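Local coordinates for putative nucleotide sugar epimerase/ dehydratase (Bordetella bronchiseptica, PDB 2Q1S), which binds NAD(H) in a Rossmann fold and probably acts as a nucleotide-sugar epimerase or dehydratase in the synthesis of lipopolysaccharide O-antigen, at residues A[255-260]-A[323-328]. Sequence-based numbering, arbitrary orientation.
Sequences VATRDF and KRFGSP
F325 reaches out of the loop 323-328 and lays its ring along the backbone of T257, R258 and D259, and on the loop's side nearly all of the contact is made by this one side chain. Its CG stands anti to its own carbonyl carbon (chi1 -75°), which carries the ring across to the strand.

The CB of D259 sits over a ring face in a CH-pi contact, 4.2 Å from the F325 centroid and 16° off the normal. The backbone N of D259 lies above a face too, toward the rim, 3.8 Å from F325 CZ. At the ring edge, in the plane, the carbonyl O of T257 meets F325 CZ at 3.3 Å, close enough for a weak C-H...O contact. R258 CA approaches the same CZ obliquely at 3.6 Å, and T257 OG1 passes F325 CE2 at 4.1 Å. The two segments are thus joined by van der Waals and CH-pi contacts rather than by polar bonds.

Polar groups turn to other partners. D259 turns its carboxylate away from its own backbone N (chi1 176°), OD2 accepting from the amide N of G288 and OD1, weakly, from that of S287. The side chain of R258 starts out away from the loop, and its NH1 bonds N210 OD1; both residues line a site where UDP has been seen bound to this protein, though no UDP is bound at R258 here. S327 OG caps the amide of E329 at the start of helix 329-335.

Through the F325 ring the loop before that helix packs against strand 257-262, beside the UDP site, where the nucleotide-sugar substrate probably binds, of an extended short-chain dehydrogenase/reductase.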
ATOM      1  N   VAL A 255       8.940 -11.720  29.842  1.00 60.72           N
ATOM      2  CA  VAL A 255       9.894 -10.611  29.883  1.00 60.71           C
ATOM      3  C   VAL A 255       9.529  -9.486  28.901  1.00 60.24           C
ATOM      4  O   VAL A 255       9.969  -8.351  29.071  1.00 60.81           O
ATOM      5  CB  VAL A 255      11.368 -11.070  29.674  1.00 60.72           C
ATOM      6  CG1 VAL A 255      11.806 -11.997  30.806  1.00 59.92           C
ATOM      7  CG2 VAL A 255      11.577 -11.748  28.317  1.00 60.95           C
ATOM      8  N   ALA A 256       8.723  -9.806  27.888  1.00 59.55           N
ATOM      9  CA  ALA A 256       8.256  -8.805  26.932  1.00 59.20           C
ATOM     10  C   ALA A 256       7.498  -7.706  27.667  1.00 58.66           C
ATOM     11  O   ALA A 256       6.730  -8.007  28.590  1.00 59.52           O
ATOM     12  CB  ALA A 256       7.368  -9.444  25.873  1.00 59.30           C
ATOM     13  N   THR A 257       7.738  -6.447  27.276  1.00 58.25           N
ATOM     14  CA  THR A 257       6.996  -5.307  27.820  1.00 57.18           C
ATOM     15  C   THR A 257       6.141  -4.668  26.744  1.00 57.14           C
ATOM     16  O   THR A 257       6.514  -4.626  25.552  1.00 57.12           O
ATOM     17  CB  THR A 257       7.900  -4.184  28.428  1.00 57.72           C
ATOM     18  OG1 THR A 257       8.819  -3.690  27.440  1.00 59.43           O
ATOM     19  CG2 THR A 257       8.648  -4.669  29.687  1.00 56.38           C
ATOM     20  N   ARG A 258       4.989  -4.162  27.176  1.00 55.80           N
ATOM     21  CA  ARG A 258       4.107  -3.419  26.280  1.00 54.50           C
ATOM     22  C   ARG A 258       3.571  -2.150  26.933  1.00 53.71           C
ATOM     23  O   ARG A 258       3.492  -2.066  28.164  1.00 54.37           O
ATOM     24  CB  ARG A 258       2.965  -4.321  25.854  1.00 54.30           C
ATOM     25  CG  ARG A 258       3.457  -5.584  25.153  1.00 54.91           C
ATOM     26  CD  ARG A 258       2.337  -6.217  24.393  1.00 59.02           C
ATOM     27  NE  ARG A 258       2.620  -7.616  24.087  1.00 61.81           N
ATOM     28  CZ  ARG A 258       1.819  -8.391  23.366  1.00 63.04           C
ATOM     29  NH1 ARG A 258       0.696  -7.902  22.860  1.00 64.93           N
ATOM     30  NH2 ARG A 258       2.146  -9.652  23.148  1.00 65.70           N
ATOM     31  N   ASP A 259       3.209  -1.166  26.105  1.00 51.98           N
ATOM     32  CA  ASP A 259       2.581   0.052  26.587  0.50 51.42           C
ATOM     33  C   ASP A 259       1.067  -0.129  26.461  1.00 50.39           C
ATOM     34  O   ASP A 259       0.471   0.295  25.476  1.00 50.77           O
ATOM     35  CB  ASP A 259       3.094   1.245  25.753  0.50 51.90           C
ATOM     36  CG  ASP A 259       2.433   2.566  26.118  0.50 53.37           C
ATOM     37  OD1 ASP A 259       1.285   2.544  26.615  0.50 56.48           O
ATOM     38  OD2 ASP A 259       3.041   3.633  25.869  0.50 55.78           O
ATOM     39  N   PHE A 260       0.452  -0.798  27.434  1.00 48.61           N
ATOM     40  CA  PHE A 260      -0.991  -1.032  27.371  1.00 47.56           C
ATOM     41  C   PHE A 260      -1.723   0.288  27.574  1.00 47.70           C
ATOM     42  O   PHE A 260      -1.258   1.157  28.334  1.00 49.07           O
ATOM     43  CB  PHE A 260      -1.438  -2.036  28.441  1.00 46.85           C
ATOM     44  CG  PHE A 260      -0.882  -3.418  28.240  1.00 44.71           C
ATOM     45  CD1 PHE A 260      -1.441  -4.273  27.306  1.00 45.05           C
ATOM     46  CD2 PHE A 260       0.223  -3.859  28.983  1.00 44.48           C
ATOM     47  CE1 PHE A 260      -0.916  -5.554  27.103  1.00 44.01           C
ATOM     48  CE2 PHE A 260       0.753  -5.131  28.785  1.00 45.03           C
ATOM     49  CZ  PHE A 260       0.177  -5.983  27.842  1.00 45.18           C
ATOM     50  N   LYS A 323      11.899  -2.308  21.074  1.00 53.82           N
ATOM     51  CA  LYS A 323      12.634  -1.066  21.296  1.00 53.88           C
ATOM     52  C   LYS A 323      11.719   0.141  21.501  1.00 53.83           C
ATOM     53  O   LYS A 323      11.681   0.714  22.596  1.00 54.03           O
ATOM     54  CB  LYS A 323      13.596  -0.786  20.138  1.00 53.84           C
ATOM     55  N   ARG A 324      10.982   0.513  20.450  1.00 53.56           N
ATOM     56  CA  ARG A 324      10.315   1.819  20.389  1.00 53.26           C
ATOM     57  C   ARG A 324       8.829   1.811  20.755  1.00 52.96           C
ATOM     58  O   ARG A 324       8.034   1.065  20.167  1.00 52.91           O
ATOM     59  CB  ARG A 324      10.532   2.461  19.011  1.00 53.33           C
ATOM     60  N   PHE A 325       8.474   2.639  21.741  1.00 52.49           N
ATOM     61  CA  PHE A 325       7.072   2.923  22.075  1.00 52.11           C
ATOM     62  C   PHE A 325       6.763   4.406  21.875  1.00 51.81           C
ATOM     63  O   PHE A 325       7.631   5.259  22.075  1.00 51.45           O
ATOM     64  CB  PHE A 325       6.719   2.473  23.503  1.00 52.21           C
ATOM     65  CG  PHE A 325       6.570   0.974  23.650  1.00 52.72           C
ATOM     66  CD1 PHE A 325       5.881   0.223  22.693  1.00 52.88           C
ATOM     67  CD2 PHE A 325       7.111   0.313  24.747  1.00 53.04           C
ATOM     68  CE1 PHE A 325       5.745  -1.159  22.826  1.00 52.91           C
ATOM     69  CE2 PHE A 325       6.981  -1.072  24.887  1.00 52.73           C
ATOM     70  CZ  PHE A 325       6.296  -1.805  23.926  1.00 52.69           C
ATOM     71  N   GLY A 326       5.524   4.699  21.480  1.00 51.34           N
ATOM     72  CA  GLY A 326       5.116   6.061  21.119  1.00 50.73           C
ATOM     73  C   GLY A 326       5.055   7.073  22.254  1.00 50.74           C
ATOM     74  O   GLY A 326       4.516   6.792  23.332  1.00 50.09           O
ATOM     75  N   SER A 327       5.607   8.258  22.001  1.00 50.70           N
ATOM     76  CA  SER A 327       5.519   9.355  22.967  1.00 51.63           C
ATOM     77  C   SER A 327       4.134   9.988  22.945  1.00 52.47           C
ATOM     78  O   SER A 327       3.621  10.299  21.870  1.00 52.83           O
ATOM     79  CB  SER A 327       6.560  10.431  22.693  1.00 51.32           C
ATOM     80  OG  SER A 327       6.373  11.519  23.579  1.00 52.09           O
ATOM     81  N   PRO A 328       3.520  10.169  24.133  1.00 53.14           N
ATOM     82  CA  PRO A 328       2.219  10.813  24.227  1.00 54.99           C
ATOM     83  C   PRO A 328       2.283  12.352  24.252  1.00 57.13           C
ATOM     84  O   PRO A 328       1.257  12.998  24.443  1.00 58.09           O
ATOM     85  CB  PRO A 328       1.688  10.294  25.571  1.00 54.53           C
ATOM     86  CG  PRO A 328       2.906  10.129  26.407  1.00 53.13           C
ATOM     87  CD  PRO A 328       4.025   9.760  25.463  1.00 53.32           C
TER